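Local coordinates for putative methyltransferase protein (PDB 5BP9), which binds S-adenosyl-L-homocysteine and, judging by its family, probably transfers methyl groups from S-adenosylmethionine to an acceptor, at residues A[198-206]-A[242-250]; A[92-100]-A[265-276]. One frame throughout, in Å; residues are numbered along the deposited sequence.

Overall arrangement
Both contacts meet the same mixed sheet, at the end where strands 195-202, 272-279 and 260-267 lie side by side. Contact 1 is the more buried: the end of strand 195-202 and the loop after it cross the link between strand 236-244 and helix 248-257, and a buried serine-to-backbone bond and an aspartate pair mix with a leucine laid on a tyrosine ring. Contact 2 is partly buried and mostly apolar, with helix 92-100 lying on the hairpin 265-276 and a lysine-threonine bond at its more exposed border. The two are joined directly, since Tyr273 OH is probably hydrogen-bonded to Ile246 O and Met199 O to Ala275 N.

Contact 1: A[198-206]-A[242-250]; sequences LMDSSDLRY and DWLYIDFQT. With ETE (2-{2-[2-2-(methoxy-ethoxy)-ethoxy]-ethoxy}-ethanol), chain B.
Ser201 and Ile246 make the direct polar link between the two segments: the backbone N of Ile246 donates to Ser201 OG over 2.9 Å, nearly straight at 165°. The hydroxyl reaches that N-H because it stands opposite the serine's own backbone N (chi1 -163°), and it is also bonded to Ser171 and Asn169, which ties three pieces of chain together at a buried point. Packing is close next to it. Leu204 lays its CD1 methyl over one face of the Tyr245 ring, 3.9 Å from the centroid and shifted toward the rim on the CG side, a CH-pi contact, while Ser202 CB comes to the edge of the same ring. Equally close, Asp203 and Asp247 run side by side, with Asp203 CG 3.4 Å from Asp247 CB and their carboxylates turned 39° apart. Each like charge has its own partners: Asp203 OD1 closes an Asx turn onto Arg205 N and also meets Tyr224, whereas Asp247 caps helix 248-257, its OD2 accepting from Thr250 N and its OD1 from Thr250 OG1 and Tyr223. The solvent side begins just beyond, where a water donates to both Asp203 OD2 and the exposed Gln249 OE1, bridging the segments. At the other end Trp243 turns a ring face to the bound polyether and also touches S-adenosyl-L-homocysteine. The junction thus lies between the ligand pocket and helix 248-257, with strand 226-233 beside Leu204 and Tyr245, strand 272-279 beside Ser201, and helix 180-190 packed on Ile246.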
loop_
_atom_site.group_PDB
_atom_site.type_symbol
_atom_site.label_atom_id
_atom_site.label_comp_id
_atom_site.label_asym_id
_atom_site.label_seq_id
_atom_site.Cartn_x
_atom_site.Cartn_y
_atom_site.Cartn_z
ATOM N N LEU A 198 3.201 -0.825 10.342
ATOM C CA LEU A 198 2.289 0.320 10.435
ATOM C C LEU A 198 1.454 0.324 9.160
ATOM O O LEU A 198 1.991 0.431 8.051
ATOM C CB LEU A 198 3.078 1.619 10.603
ATOM C CG LEU A 198 3.944 1.669 11.860
ATOM C CD1 LEU A 198 4.812 2.930 11.840
ATOM C CD2 LEU A 198 3.109 1.610 13.125
HETATM N N MSE A 199 0.147 0.185 9.326
HETATM C CA MSE A 199 -0.790 0.003 8.198
HETATM C C MSE A 199 -1.997 0.863 8.389
HETATM O O MSE A 199 -2.592 0.848 9.456
HETATM C CB MSE A 199 -1.244 -1.473 8.158
HETATM C CG MSE A 199 -2.280 -1.784 7.050
HETATM SE SE MSE A 199 -3.029 -3.600 7.254
HETATM C CE MSE A 199 -1.475 -4.238 6.310
ATOM N N ASP A 200 -2.394 1.578 7.345
ATOM C CA ASP A 200 -3.649 2.307 7.367
ATOM C C ASP A 200 -4.687 1.592 6.500
ATOM O O ASP A 200 -4.362 0.906 5.537
ATOM C CB ASP A 200 -3.465 3.746 6.915
ATOM C CG ASP A 200 -3.283 3.855 5.423
ATOM O OD1 ASP A 200 -2.409 3.176 4.870
ATOM O OD2 ASP A 200 -4.049 4.539 4.761
ATOM N N SER A 201 -5.941 1.743 6.889
ATOM C CA SER A 201 -7.064 1.308 6.050
ATOM C C SER A 201 -8.313 2.106 6.412
ATOM O O SER A 201 -8.245 3.122 7.095
ATOM C CB SER A 201 -7.286 -0.207 6.198
ATOM O OG SER A 201 -8.085 -0.701 5.121
ATOM N N SER A 202 -9.451 1.606 5.958
ATOM C CA SER A 202 -10.751 2.280 6.086
ATOM C C SER A 202 -11.835 1.243 6.288
ATOM O O SER A 202 -11.753 0.161 5.710
ATOM C CB SER A 202 -11.098 3.085 4.815
ATOM O OG SER A 202 -10.262 4.188 4.652
ATOM N N ASP A 203 -12.843 1.571 7.109
ATOM C CA ASP A 203 -14.090 0.788 7.167
ATOM C C ASP A 203 -15.060 1.315 6.127
ATOM O O ASP A 203 -15.616 2.398 6.300
ATOM C CB ASP A 203 -14.726 0.865 8.574
ATOM C CG ASP A 203 -15.880 -0.077 8.735
ATOM O OD1 ASP A 203 -16.254 -0.746 7.724
ATOM O OD2 ASP A 203 -16.393 -0.162 9.888
ATOM N N LEU A 204 -15.265 0.566 5.050
ATOM C CA LEU A 204 -16.156 0.999 3.962
ATOM C C LEU A 204 -17.624 0.678 4.164
ATOM O O LEU A 204 -18.399 0.885 3.247
ATOM C CB LEU A 204 -15.716 0.398 2.605
ATOM C CG LEU A 204 -14.310 0.773 2.120
ATOM C CD1 LEU A 204 -14.173 0.314 0.671
ATOM C CD2 LEU A 204 -13.997 2.264 2.284
ATOM N N ARG A 205 -18.019 0.221 5.359
ATOM C CA ARG A 205 -19.402 -0.204 5.582
ATOM C C ARG A 205 -20.401 0.855 5.132
ATOM O O ARG A 205 -21.403 0.529 4.510
ATOM C CB ARG A 205 -19.617 -0.543 7.061
ATOM C CG ARG A 205 -21.017 -1.034 7.392
ATOM C CD ARG A 205 -21.159 -1.310 8.877
ATOM N NE ARG A 205 -20.560 -2.583 9.246
ATOM C CZ ARG A 205 -21.157 -3.753 9.072
ATOM N NH1 ARG A 205 -22.364 -3.804 8.529
ATOM N NH2 ARG A 205 -20.548 -4.872 9.430
ATOM N N TYR A 206 -20.117 2.115 5.452
ATOM C CA TYR A 206 -21.029 3.231 5.145
ATOM C C TYR A 206 -21.434 3.307 3.657
ATOM O O TYR A 206 -22.541 3.787 3.329
ATOM C CB TYR A 206 -20.422 4.565 5.644
ATOM C CG TYR A 206 -19.291 5.105 4.780
ATOM C CD1 TYR A 206 -17.985 4.644 4.925
ATOM C CD2 TYR A 206 -19.535 6.073 3.809
ATOM C CE1 TYR A 206 -16.954 5.133 4.126
ATOM C CE2 TYR A 206 -18.517 6.560 3.008
ATOM C CZ TYR A 206 -17.230 6.088 3.172
ATOM O OH TYR A 206 -16.228 6.588 2.377
ATOM N N ASP A 242 -7.474 -7.224 -7.142
ATOM C CA ASP A 242 -8.185 -7.158 -5.879
ATOM C C ASP A 242 -7.510 -6.135 -4.950
ATOM O O ASP A 242 -6.284 -6.074 -4.870
ATOM C CB ASP A 242 -8.181 -8.545 -5.205
ATOM C CG ASP A 242 -8.947 -9.596 -6.005
ATOM O OD1 ASP A 242 -9.884 -9.266 -6.781
ATOM O OD2 ASP A 242 -8.627 -10.774 -5.838
ATOM N N TRP A 243 -8.317 -5.338 -4.243
ATOM C CA TRP A 243 -7.798 -4.289 -3.368
ATOM C C TRP A 243 -8.621 -4.341 -2.084
ATOM O O TRP A 243 -9.785 -4.004 -2.081
ATOM C CB TRP A 243 -7.843 -2.905 -4.045
ATOM C CG TRP A 243 -6.886 -1.879 -3.498
ATOM C CD1 TRP A 243 -7.193 -0.653 -2.956
ATOM C CD2 TRP A 243 -5.460 -1.957 -3.528
ATOM N NE1 TRP A 243 -6.039 0.008 -2.616
ATOM C CE2 TRP A 243 -4.961 -0.764 -2.952
ATOM C CE3 TRP A 243 -4.561 -2.910 -3.985
ATOM C CZ2 TRP A 243 -3.589 -0.512 -2.822
ATOM C CZ3 TRP A 243 -3.208 -2.681 -3.844
ATOM C CH2 TRP A 243 -2.727 -1.488 -3.260
ATOM N N LEU A 244 -7.990 -4.781 -0.999
ATOM C CA LEU A 244 -8.682 -4.959 0.270
ATOM C C LEU A 244 -8.697 -3.689 1.103
ATOM O O LEU A 244 -7.643 -3.093 1.394
ATOM C CB LEU A 244 -7.989 -6.046 1.083
ATOM C CG LEU A 244 -8.567 -6.364 2.477
ATOM C CD1 LEU A 244 -9.957 -6.979 2.401
ATOM C CD2 LEU A 244 -7.603 -7.277 3.222
ATOM N N TYR A 245 -9.897 -3.280 1.500
ATOM C CA TYR A 245 -10.098 -2.337 2.611
ATOM C C TYR A 245 -10.574 -3.160 3.794
ATOM O O TYR A 245 -11.315 -4.108 3.613
ATOM C CB TYR A 245 -11.152 -1.276 2.257
ATOM C CG TYR A 245 -10.753 -0.388 1.111
ATOM C CD1 TYR A 245 -10.853 -0.842 -0.201
ATOM C CD2 TYR A 245 -10.277 0.884 1.331
ATOM C CE1 TYR A 245 -10.460 -0.051 -1.264
ATOM C CE2 TYR A 245 -9.886 1.694 0.269
ATOM C CZ TYR A 245 -9.978 1.222 -1.029
ATOM O OH TYR A 245 -9.584 2.016 -2.099
ATOM N N ILE A 246 -10.115 -2.832 4.993
ATOM C CA ILE A 246 -10.440 -3.666 6.140
ATOM C C ILE A 246 -10.667 -2.774 7.356
ATOM O O ILE A 246 -9.865 -1.873 7.664
ATOM C CB ILE A 246 -9.354 -4.744 6.368
ATOM C CG1 ILE A 246 -9.784 -5.761 7.430
ATOM C CG2 ILE A 246 -8.004 -4.115 6.727
ATOM C CD1 ILE A 246 -8.891 -6.975 7.497
ATOM N N ASP A 247 -11.790 -3.004 8.025
ATOM C CA ASP A 247 -12.068 -2.299 9.297
ATOM C C ASP A 247 -11.188 -2.828 10.418
ATOM O O ASP A 247 -10.698 -3.972 10.344
ATOM C CB ASP A 247 -13.566 -2.421 9.646
ATOM C CG ASP A 247 -13.946 -3.803 10.072
ATOM O OD1 ASP A 247 -14.286 -4.618 9.215
ATOM O OD2 ASP A 247 -13.839 -4.110 11.276
ATOM N N PHE A 248 -10.989 -2.010 11.459
ATOM C CA PHE A 248 -10.037 -2.382 12.510
ATOM C C PHE A 248 -10.407 -3.692 13.233
ATOM O O PHE A 248 -9.518 -4.503 13.545
ATOM C CB PHE A 248 -9.844 -1.262 13.557
ATOM C CG PHE A 248 -8.871 -1.652 14.646
ATOM C CD1 PHE A 248 -7.504 -1.615 14.407
ATOM C CD2 PHE A 248 -9.315 -2.170 15.852
ATOM C CE1 PHE A 248 -6.604 -2.013 15.374
ATOM C CE2 PHE A 248 -8.422 -2.581 16.815
ATOM C CZ PHE A 248 -7.069 -2.508 16.580
ATOM N N GLN A 249 -11.694 -3.920 13.507
ATOM C CA GLN A 249 -12.062 -5.135 14.240
ATOM C C GLN A 249 -11.779 -6.378 13.405
ATOM O O GLN A 249 -11.307 -7.408 13.924
ATOM C CB GLN A 249 -13.515 -5.146 14.718
ATOM C CG GLN A 249 -13.803 -4.123 15.799
ATOM C CD GLN A 249 -13.799 -2.706 15.257
ATOM O OE1 GLN A 249 -14.417 -2.435 14.230
ATOM N NE2 GLN A 249 -13.070 -1.812 15.904
ATOM N N THR A 250 -12.066 -6.288 12.097
ATOM C CA THR A 250 -11.770 -7.416 11.220
ATOM C C THR A 250 -10.243 -7.652 11.164
ATOM O O THR A 250 -9.779 -8.789 11.227
ATOM C CB THR A 250 -12.403 -7.226 9.821
ATOM O OG1 THR A 250 -13.819 -7.088 9.973
ATOM C CG2 THR A 250 -12.124 -8.438 8.896
HETATM O OH2 ETE B . -1.633 -4.876 -8.978
HETATM C C12 ETE B . -1.681 -3.483 -9.270
HETATM C C22 ETE B . -2.110 -2.807 -7.984
HETATM O OH3 ETE B . -2.084 -1.392 -8.122
HETATM C C13 ETE B . -2.995 0.660 -7.243
HETATM C C23 ETE B . -2.540 -0.757 -6.928
HETATM O OH4 ETE B . -3.478 1.296 -6.059
HETATM C C14 ETE B . -5.864 1.539 -6.040
HETATM C C24 ETE B . -4.532 2.239 -6.270
HETATM O OH5 ETE B . -6.935 2.343 -6.532
HETATM C C15 ETE B . -8.747 3.745 -5.732
HETATM C C25 ETE B . -7.251 3.459 -5.688
HETATM O OH6 ETE B . -8.968 5.156 -5.641
HETATM C C26 ETE B . -10.171 5.595 -6.272
HETATM O O HOH W 1 -15.009 -0.261 12.454
#

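Contact 2: A[92-100]-A[265-276]; sequences LLERTALAM and IKEGKHYDYLAR
Leu93 is the main bump on helix 92-100, and its two methyls enter different parts of the hairpin opposite. CD1 lies against the backbone of strand 272-276, 3.6 Å from Tyr273 N, and also meets the side chain of Asp272; CD2 settles 3.7 Å from Lys266 O and reaches Leu274 CB. Gly268 adds bare backbone to the wall of this hollow. In the reverse direction, Leu274 pushes its forked end between helix residues one turn apart. Its CD1 meets Ala97 CB at 4.0 Å, while CD2 lies 3.8 Å from Thr96 CG2 and equally near Leu93 O, the small Ala97 side chain letting the branch come close to the helix backbone. Farther along, Met100, a selenomethionine, and Ile265 come tip to tip, SE to CG2 at 3.8 Å. The bend at the last torsion of Met100 (chi3 73°) turns the terminal methyl to Arg276 NH2, and Arg276 itself is paired with Glu263. On the outer flank Lys266 runs past Leu92 at about a right angle, laying its CD against the leucine's CG, and bends near its end to bring NZ 2.9 Å from Thr96 OG1, to which it donates. That hydroxyl in turn donates to Leu92 O, which accepts Thr96 N from the other face of its plane. Ile265 and Lys266 both face Leu274 in a classic beta bulge, which helps turn these two successive side chains toward the helix. The hairpin ends a mixed seven-stranded sheet of order 3-2-1-4-5-7-6, the hallmark of the Rossmann-like class I methyltransferase fold, and helix 92-100 packs on it here.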
loop_
_atom_site.group_PDB
_atom_site.type_symbol
_atom_site.label_atom_id
_atom_site.label_comp_id
_atom_site.label_asym_id
_atom_site.label_seq_id
_atom_site.Cartn_x
_atom_site.Cartn_y
_atom_site.Cartn_z
ATOM N N LEU A 92 -2.729 13.035 7.476
ATOM C CA LEU A 92 -2.489 12.785 8.896
ATOM C C LEU A 92 -1.973 11.388 9.213
ATOM O O LEU A 92 -0.976 11.230 9.915
ATOM C CB LEU A 92 -3.778 13.028 9.670
ATOM C CG LEU A 92 -3.737 12.755 11.170
ATOM C CD1 LEU A 92 -2.767 13.719 11.846
ATOM C CD2 LEU A 92 -5.134 12.876 11.760
ATOM N N LEU A 93 -2.646 10.369 8.697
ATOM C CA LEU A 93 -2.280 9.007 9.090
ATOM C C LEU A 93 -0.913 8.623 8.560
ATOM O O LEU A 93 -0.158 7.903 9.243
ATOM C CB LEU A 93 -3.339 8.002 8.668
ATOM C CG LEU A 93 -4.751 8.251 9.237
ATOM C CD1 LEU A 93 -5.705 7.189 8.699
ATOM C CD2 LEU A 93 -4.767 8.255 10.750
ATOM N N GLU A 94 -0.584 9.119 7.381
ATOM C CA GLU A 94 0.712 8.851 6.773
ATOM C C GLU A 94 1.827 9.600 7.494
ATOM O O GLU A 94 2.878 9.016 7.784
ATOM C CB GLU A 94 0.700 9.169 5.276
ATOM C CG GLU A 94 -0.278 8.283 4.506
ATOM C CD GLU A 94 -0.379 8.647 3.046
ATOM O OE1 GLU A 94 0.538 9.303 2.524
ATOM O OE2 GLU A 94 -1.400 8.278 2.418
ATOM N N ARG A 95 1.589 10.875 7.811
ATOM C CA ARG A 95 2.562 11.661 8.565
ATOM C C ARG A 95 2.856 11.003 9.906
ATOM O O ARG A 95 4.016 10.946 10.346
ATOM C CB ARG A 95 2.064 13.107 8.785
ATOM C CG ARG A 95 1.870 13.921 7.523
ATOM C CD ARG A 95 1.652 15.402 7.840
ATOM N NE ARG A 95 0.558 15.656 8.796
ATOM C CZ ARG A 95 -0.708 15.976 8.491
ATOM N NH1 ARG A 95 -1.130 16.068 7.230
ATOM N NH2 ARG A 95 -1.581 16.195 9.471
ATOM N N THR A 96 1.802 10.500 10.553
ATOM C CA THR A 96 1.903 9.879 11.860
ATOM C C THR A 96 2.783 8.635 11.764
ATOM O O THR A 96 3.684 8.419 12.569
ATOM C CB THR A 96 0.500 9.507 12.406
ATOM O OG1 THR A 96 -0.292 10.704 12.531
ATOM C CG2 THR A 96 0.605 8.800 13.762
ATOM N N ALA A 97 2.525 7.819 10.752
ATOM C CA ALA A 97 3.330 6.627 10.536
ATOM C C ALA A 97 4.808 6.900 10.246
ATOM O O ALA A 97 5.659 6.242 10.823
ATOM C CB ALA A 97 2.706 5.781 9.428
ATOM N N LEU A 98 5.117 7.852 9.364
ATOM C CA LEU A 98 6.502 8.177 9.061
ATOM C C LEU A 98 7.284 8.638 10.275
ATOM O O LEU A 98 8.416 8.218 10.468
ATOM C CB LEU A 98 6.622 9.221 7.934
ATOM C CG LEU A 98 6.022 8.861 6.577
ATOM C CD1 LEU A 98 6.486 9.870 5.541
ATOM C CD2 LEU A 98 6.333 7.437 6.126
ATOM N N ALA A 99 6.656 9.461 11.117
ATOM C CA ALA A 99 7.304 9.942 12.335
ATOM C C ALA A 99 7.630 8.825 13.331
ATOM O O ALA A 99 8.626 8.920 14.082
ATOM C CB ALA A 99 6.439 11.016 12.972
HETATM N N MSE A 100 6.812 7.770 13.321
HETATM C CA MSE A 100 6.965 6.616 14.208
HETATM C C MSE A 100 7.928 5.568 13.694
HETATM O O MSE A 100 8.362 4.717 14.453
HETATM C CB MSE A 100 5.617 5.886 14.371
HETATM C CG MSE A 100 4.697 6.652 15.268
HETATM SE SE MSE A 100 2.960 5.764 15.057
HETATM C CE MSE A 100 3.454 4.173 16.062
ATOM N N ILE A 265 -3.713 3.005 16.539
ATOM C CA ILE A 265 -2.789 4.130 16.840
ATOM C C ILE A 265 -3.478 5.485 16.675
ATOM O O ILE A 265 -3.341 6.372 17.533
ATOM C CB ILE A 265 -1.522 4.083 15.935
ATOM C CG1 ILE A 265 -0.740 2.779 16.158
ATOM C CG2 ILE A 265 -0.615 5.300 16.133
ATOM C CD1 ILE A 265 -0.269 2.494 17.575
ATOM N N LYS A 266 -4.195 5.665 15.562
ATOM C CA LYS A 266 -4.893 6.914 15.304
ATOM C C LYS A 266 -6.081 6.751 14.363
ATOM O O LYS A 266 -6.019 5.991 13.391
ATOM C CB LYS A 266 -3.927 7.928 14.694
ATOM C CG LYS A 266 -4.488 9.352 14.659
ATOM C CD LYS A 266 -3.430 10.367 14.291
ATOM C CE LYS A 266 -2.557 10.746 15.474
ATOM N NZ LYS A 266 -1.430 11.622 15.047
ATOM N N GLU A 267 -7.145 7.516 14.624
ATOM C CA GLU A 267 -8.284 7.609 13.713
ATOM C C GLU A 267 -8.260 8.914 12.931
ATOM O O GLU A 267 -7.895 9.961 13.461
ATOM C CB GLU A 267 -9.585 7.524 14.491
ATOM C CG GLU A 267 -9.710 6.231 15.254
ATOM C CD GLU A 267 -11.108 5.985 15.769
ATOM O OE1 GLU A 267 -11.373 6.322 16.939
ATOM O OE2 GLU A 267 -11.937 5.466 14.993
ATOM N N GLY A 268 -8.681 8.830 11.670
ATOM C CA GLY A 268 -8.920 9.985 10.825
ATOM C C GLY A 268 -10.391 10.326 10.946
ATOM O O GLY A 268 -11.112 9.748 11.777
ATOM N N LYS A 269 -10.839 11.241 10.096
ATOM C CA LYS A 269 -12.206 11.755 10.134
ATOM C C LYS A 269 -13.115 11.186 9.031
ATOM O O LYS A 269 -14.248 11.657 8.860
ATOM C CB LYS A 269 -12.163 13.291 10.060
ATOM C CG LYS A 269 -11.463 13.939 11.250
ATOM C CD LYS A 269 -11.505 15.460 11.184
ATOM C CE LYS A 269 -10.788 16.092 12.372
ATOM N NZ LYS A 269 -11.563 15.986 13.640
ATOM N N HIS A 270 -12.644 10.167 8.306
ATOM C CA HIS A 270 -13.402 9.579 7.191
ATOM C C HIS A 270 -13.331 8.040 7.255
ATOM O O HIS A 270 -12.992 7.368 6.268
ATOM C CB HIS A 270 -12.869 10.132 5.859
ATOM N N TYR A 271 -13.644 7.502 8.433
ATOM C CA TYR A 271 -13.705 6.041 8.685
ATOM C C TYR A 271 -12.356 5.323 8.491
ATOM O O TYR A 271 -12.301 4.107 8.370
ATOM C CB TYR A 271 -14.808 5.352 7.849
ATOM C CG TYR A 271 -16.193 5.891 8.121
ATOM C CD1 TYR A 271 -16.892 5.505 9.257
ATOM C CD2 TYR A 271 -16.775 6.789 7.258
ATOM C CE1 TYR A 271 -18.166 6.000 9.521
ATOM C CE2 TYR A 271 -18.048 7.312 7.507
ATOM C CZ TYR A 271 -18.739 6.908 8.640
ATOM O OH TYR A 271 -20.004 7.409 8.905
ATOM N N ASP A 272 -11.291 6.108 8.500
ATOM C CA ASP A 272 -9.934 5.643 8.295
ATOM C C ASP A 272 -9.153 5.579 9.601
ATOM O O ASP A 272 -9.469 6.257 10.582
ATOM C CB ASP A 272 -9.178 6.475 7.241
ATOM C CG ASP A 272 -9.296 7.980 7.437
ATOM O OD1 ASP A 272 -10.100 8.460 8.259
ATOM O OD2 ASP A 272 -8.551 8.673 6.739
ATOM N N TYR A 273 -8.120 4.738 9.600
ATOM C CA TYR A 273 -7.321 4.540 10.793
ATOM C C TYR A 273 -5.925 4.045 10.463
ATOM O O TYR A 273 -5.690 3.496 9.367
ATOM C CB TYR A 273 -8.001 3.566 11.756
ATOM C CG TYR A 273 -8.032 2.162 11.215
ATOM C CD1 TYR A 273 -9.055 1.764 10.398
ATOM C CD2 TYR A 273 -7.010 1.263 11.498
ATOM C CE1 TYR A 273 -9.094 0.508 9.822
ATOM C CE2 TYR A 273 -7.021 -0.021 10.945
ATOM C CZ TYR A 273 -8.065 -0.396 10.120
ATOM O OH TYR A 273 -8.034 -1.641 9.580
ATOM N N LEU A 274 -5.031 4.247 11.433
ATOM C CA LEU A 274 -3.673 3.711 11.408
ATOM C C LEU A 274 -3.571 2.695 12.508
ATOM O O LEU A 274 -3.920 3.000 13.663
ATOM C CB LEU A 274 -2.639 4.810 11.582
ATOM C CG LEU A 274 -1.158 4.373 11.615
ATOM C CD1 LEU A 274 -0.681 3.875 10.254
ATOM C CD2 LEU A 274 -0.275 5.484 12.147
ATOM N N ALA A 275 -3.111 1.485 12.151
ATOM C CA ALA A 275 -2.896 0.416 13.106
ATOM C C ALA A 275 -1.436 -0.012 13.139
ATOM O O ALA A 275 -0.692 0.164 12.166
ATOM C CB ALA A 275 -3.757 -0.792 12.766
ATOM N N ARG A 276 -1.051 -0.578 14.277
ATOM C CA ARG A 276 0.274 -1.189 14.473
ATOM C C ARG A 276 0.079 -2.666 14.729
ATOM O O ARG A 276 -0.697 -3.048 15.613
ATOM C CB ARG A 276 1.003 -0.549 15.673
ATOM C CG ARG A 276 2.389 -1.135 15.915
ATOM C CD ARG A 276 3.245 -0.238 16.802
ATOM N NE ARG A 276 2.625 -0.019 18.104
ATOM C CZ ARG A 276 2.914 0.986 18.930
ATOM N NH1 ARG A 276 2.277 1.083 20.107
ATOM N NH2 ARG A 276 3.824 1.892 18.593
#